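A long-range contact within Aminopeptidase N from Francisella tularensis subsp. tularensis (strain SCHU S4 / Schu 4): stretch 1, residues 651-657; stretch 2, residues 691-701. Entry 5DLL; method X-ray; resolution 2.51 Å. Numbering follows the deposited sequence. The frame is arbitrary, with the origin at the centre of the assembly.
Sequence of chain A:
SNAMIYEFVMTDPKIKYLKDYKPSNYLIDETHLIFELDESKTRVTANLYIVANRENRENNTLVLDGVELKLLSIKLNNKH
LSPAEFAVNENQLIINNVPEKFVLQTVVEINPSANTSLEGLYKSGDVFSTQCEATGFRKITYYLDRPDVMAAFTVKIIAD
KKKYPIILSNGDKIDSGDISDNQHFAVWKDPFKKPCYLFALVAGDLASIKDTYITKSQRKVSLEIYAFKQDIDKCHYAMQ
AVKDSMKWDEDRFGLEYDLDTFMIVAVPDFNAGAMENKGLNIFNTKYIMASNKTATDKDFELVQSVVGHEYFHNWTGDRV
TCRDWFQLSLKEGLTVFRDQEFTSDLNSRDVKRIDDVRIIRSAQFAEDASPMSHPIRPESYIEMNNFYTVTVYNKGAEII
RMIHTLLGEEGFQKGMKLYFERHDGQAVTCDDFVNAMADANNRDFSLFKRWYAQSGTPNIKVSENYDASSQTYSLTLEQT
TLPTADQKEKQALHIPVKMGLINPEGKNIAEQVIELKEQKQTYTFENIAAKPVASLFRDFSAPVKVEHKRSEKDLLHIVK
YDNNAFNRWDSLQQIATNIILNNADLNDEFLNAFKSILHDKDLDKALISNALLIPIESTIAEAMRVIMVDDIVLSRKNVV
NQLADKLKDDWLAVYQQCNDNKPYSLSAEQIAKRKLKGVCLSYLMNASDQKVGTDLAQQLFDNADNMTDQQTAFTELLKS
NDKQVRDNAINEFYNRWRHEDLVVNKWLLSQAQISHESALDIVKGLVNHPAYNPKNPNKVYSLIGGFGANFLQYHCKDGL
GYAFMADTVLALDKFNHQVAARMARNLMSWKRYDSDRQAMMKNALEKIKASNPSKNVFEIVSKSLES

Stretch 1 651-657: WLAVYQQ
Stretch 2 691-701: KVGTDLAQQLF

How are the two backbones arranged? Both stretches are helical throughout, 651-657 and 691-701, and they run nearly parallel: their N-to-C directions differ by 12°, and their axes come no closer than 11.9 Å. The register sets Leu652 beside Gly693, CA to CA 8.3 Å, and Tyr655 beside Leu696, CA to CA 9.2 Å. Within each helix the usual i to i+4 hydrogen bonds hold the backbone, among them Tyr655 N to Trp651 O at 3.0 Å and Leu700 N to Leu696 O at 3.1 Å; Leu696 N to Val692 O, at 3.4 Å, is weak. With the axes 11.9 Å apart at their closest, the backbones do not touch, and side chains make the contact, which buries a modest 248 Å² in all.

What does Leu696 do at the centre? It has the largest covered area of any residue here, 79 Å², and its CA-to-CB bond points toward the first helix. With chi1 at -71° (m) and chi2 at 174° (t), both of its methyls touch the Tyr655 ring, Leu696 CD1 at 3.8 Å from Tyr655 CD2 and Leu696 CD2 at 3.9 Å from Tyr655 CE2. Leu696 CD1 also meets Leu652 CD1 at 3.7 Å, an aliphatic neighbour beside the aromatic one. Leu696 CD2 also lies 3.7 Å from Gln656 NE2, a plain van der Waals approach to an amide that apolar carbon cannot bond.

How does Tyr655 reach across? Its CA-to-CB bond points toward the second helix, and chi1 of 176° (t) with chi2 of 86° extends the ring along that helix in the C-terminal direction. Leu696 CD1 approaches the ring obliquely. Farther out, Tyr655 OH comes to 3.5 Å from Leu700 CD2, one helical turn beyond Leu696; Leu700 is t, p, with chi1 -176° and chi2 50°. Tyr655 OH also lies 3.6 Å from Leu696 O, without a hydrogen bond.

What closes the N-terminal side, and does any polar bond join the helices? The CA-to-CB bond of Leu652 points sideways, yet with its t, p rotamer (chi1 174°, chi2 56°) the end of its side chain comes nearer, and Leu652 CD1 comes to 4.4 Å from Val692 CG2 as well as meeting Leu696. The CA-to-CB bond of Val692, chi1 69° (p), points toward the first helix, one turn before Leu696. No hydrogen bond or salt bridge crosses between the stretches. The contact is van der Waals packing, mostly between apolar atoms, while the charged pair of the second helix stays within it: Lys691 NZ forms a salt bridge with Asp695 OD2 at 3.4 Å, its hydrogen bond weak.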

# COMPACT_ATOMS: atom_id res chain seq x y z
N TRP A 651 -7.47 24.82 22.96
CA TRP A 651 -7.15 24.71 21.53
C TRP A 651 -6.27 25.87 21.09
O TRP A 651 -5.30 25.68 20.36
CB TRP A 651 -8.43 24.69 20.67
CG TRP A 651 -9.38 23.56 20.97
CD1 TRP A 651 -10.68 23.66 21.36
CD2 TRP A 651 -9.09 22.16 20.91
NE1 TRP A 651 -11.22 22.41 21.56
CE2 TRP A 651 -10.26 21.47 21.29
CE3 TRP A 651 -7.95 21.42 20.58
CZ2 TRP A 651 -10.33 20.08 21.34
CZ3 TRP A 651 -8.01 20.04 20.63
CH2 TRP A 651 -9.20 19.38 21.01
N LEU A 652 -6.61 27.08 21.54
CA LEU A 652 -5.85 28.29 21.25
C LEU A 652 -4.43 28.24 21.83
O LEU A 652 -3.47 28.64 21.16
CB LEU A 652 -6.58 29.52 21.79
CG LEU A 652 -5.86 30.87 21.70
CD1 LEU A 652 -5.47 31.18 20.26
CD2 LEU A 652 -6.74 31.97 22.27
N ALA A 653 -4.31 27.77 23.07
CA ALA A 653 -3.02 27.71 23.76
C ALA A 653 -2.06 26.74 23.07
O ALA A 653 -0.93 27.11 22.72
CB ALA A 653 -3.23 27.29 25.21
N VAL A 654 -2.53 25.52 22.86
CA VAL A 654 -1.73 24.49 22.21
C VAL A 654 -1.43 24.85 20.75
O VAL A 654 -0.37 24.51 20.23
CB VAL A 654 -2.40 23.10 22.29
CG1 VAL A 654 -1.58 22.06 21.55
CG2 VAL A 654 -2.57 22.68 23.75
N TYR A 655 -2.35 25.55 20.08
CA TYR A 655 -2.07 26.03 18.73
C TYR A 655 -0.84 26.91 18.76
O TYR A 655 0.14 26.64 18.06
CB TYR A 655 -3.25 26.80 18.13
CG TYR A 655 -2.95 27.40 16.76
CD1 TYR A 655 -3.12 26.65 15.60
CD2 TYR A 655 -2.47 28.71 16.63
CE1 TYR A 655 -2.83 27.19 14.35
CE2 TYR A 655 -2.18 29.25 15.39
CZ TYR A 655 -2.36 28.49 14.25
OH TYR A 655 -2.08 29.02 13.01
N GLN A 656 -0.87 27.96 19.58
CA GLN A 656 0.21 28.94 19.60
C GLN A 656 1.50 28.39 20.21
O GLN A 656 2.58 28.95 19.99
CB GLN A 656 -0.22 30.27 20.27
CG GLN A 656 -0.87 31.28 19.31
CD GLN A 656 0.08 31.79 18.21
OE1 GLN A 656 1.28 31.95 18.43
NE2 GLN A 656 -0.46 32.07 17.04
N GLN A 657 1.41 27.29 20.96
CA GLN A 657 2.62 26.60 21.44
C GLN A 657 3.18 25.62 20.40
O GLN A 657 4.35 25.24 20.47
CB GLN A 657 2.37 25.94 22.80
CG GLN A 657 2.06 24.46 22.79
CD GLN A 657 1.69 23.93 24.17
OE1 GLN A 657 1.34 24.70 25.08
NE2 GLN A 657 1.75 22.62 24.34
N LYS A 691 -14.53 33.85 14.77
CA LYS A 691 -13.68 35.03 14.89
C LYS A 691 -12.21 34.65 15.14
O LYS A 691 -11.34 34.97 14.34
CB LYS A 691 -14.22 35.94 16.00
CG LYS A 691 -13.26 36.96 16.60
CD LYS A 691 -12.77 37.99 15.59
CE LYS A 691 -11.88 39.01 16.28
NZ LYS A 691 -11.45 40.11 15.37
N VAL A 692 -11.95 33.95 16.25
CA VAL A 692 -10.58 33.65 16.66
C VAL A 692 -9.85 32.68 15.71
O VAL A 692 -8.69 32.93 15.35
CB VAL A 692 -10.51 33.13 18.12
CG1 VAL A 692 -11.13 31.75 18.27
CG2 VAL A 692 -9.07 33.13 18.62
N GLY A 693 -10.52 31.61 15.30
CA GLY A 693 -9.92 30.61 14.42
C GLY A 693 -9.62 31.17 13.04
O GLY A 693 -8.55 30.92 12.48
N THR A 694 -10.57 31.92 12.49
CA THR A 694 -10.44 32.52 11.16
C THR A 694 -9.22 33.44 11.05
O THR A 694 -8.53 33.44 10.03
CB THR A 694 -11.70 33.32 10.77
OG1 THR A 694 -12.85 32.49 10.92
CG2 THR A 694 -11.62 33.80 9.33
N ASP A 695 -8.97 34.21 12.10
CA ASP A 695 -7.85 35.14 12.10
C ASP A 695 -6.53 34.39 12.09
O ASP A 695 -5.60 34.77 11.38
CB ASP A 695 -7.92 36.08 13.31
CG ASP A 695 -9.18 36.94 13.30
OD1 ASP A 695 -9.85 37.02 12.25
OD2 ASP A 695 -9.51 37.52 14.36
N LEU A 696 -6.46 33.30 12.86
CA LEU A 696 -5.27 32.45 12.92
C LEU A 696 -5.04 31.68 11.62
O LEU A 696 -3.90 31.52 11.19
CB LEU A 696 -5.35 31.47 14.09
CG LEU A 696 -5.23 32.05 15.51
CD1 LEU A 696 -5.48 30.96 16.55
CD2 LEU A 696 -3.87 32.70 15.72
N ALA A 697 -6.13 31.21 11.01
CA ALA A 697 -6.06 30.50 9.74
C ALA A 697 -5.63 31.42 8.61
O ALA A 697 -4.83 31.05 7.75
CB ALA A 697 -7.40 29.86 9.42
N GLN A 698 -6.17 32.64 8.62
CA GLN A 698 -5.88 33.65 7.60
C GLN A 698 -4.40 34.07 7.62
O GLN A 698 -3.81 34.28 6.56
CB GLN A 698 -6.79 34.87 7.79
CG GLN A 698 -6.64 35.95 6.72
CD GLN A 698 -6.98 35.45 5.33
OE1 GLN A 698 -8.09 34.96 5.09
NE2 GLN A 698 -6.04 35.56 4.41
N GLN A 699 -3.82 34.19 8.82
CA GLN A 699 -2.41 34.55 8.94
C GLN A 699 -1.52 33.39 8.51
O GLN A 699 -0.58 33.59 7.74
CB GLN A 699 -2.07 34.97 10.37
CG GLN A 699 -2.67 36.31 10.79
CD GLN A 699 -2.22 37.47 9.91
OE1 GLN A 699 -1.02 37.75 9.79
NE2 GLN A 699 -3.18 38.14 9.28
N LEU A 700 -1.82 32.19 8.99
CA LEU A 700 -1.08 30.98 8.62
C LEU A 700 -1.05 30.81 7.11
O LEU A 700 -0.02 30.48 6.53
CB LEU A 700 -1.71 29.74 9.27
CG LEU A 700 -1.00 28.39 9.08
CD1 LEU A 700 0.48 28.49 9.40
CD2 LEU A 700 -1.67 27.33 9.94
N PHE A 701 -2.21 31.06 6.49
CA PHE A 701 -2.34 31.06 5.04
C PHE A 701 -1.34 32.00 4.39
O PHE A 701 -0.64 31.61 3.45
CB PHE A 701 -3.77 31.46 4.66
CG PHE A 701 -4.10 31.25 3.21
CD1 PHE A 701 -4.18 29.97 2.69
CD2 PHE A 701 -4.35 32.34 2.37
CE1 PHE A 701 -4.48 29.77 1.36
CE2 PHE A 701 -4.65 32.14 1.04
CZ PHE A 701 -4.72 30.86 0.53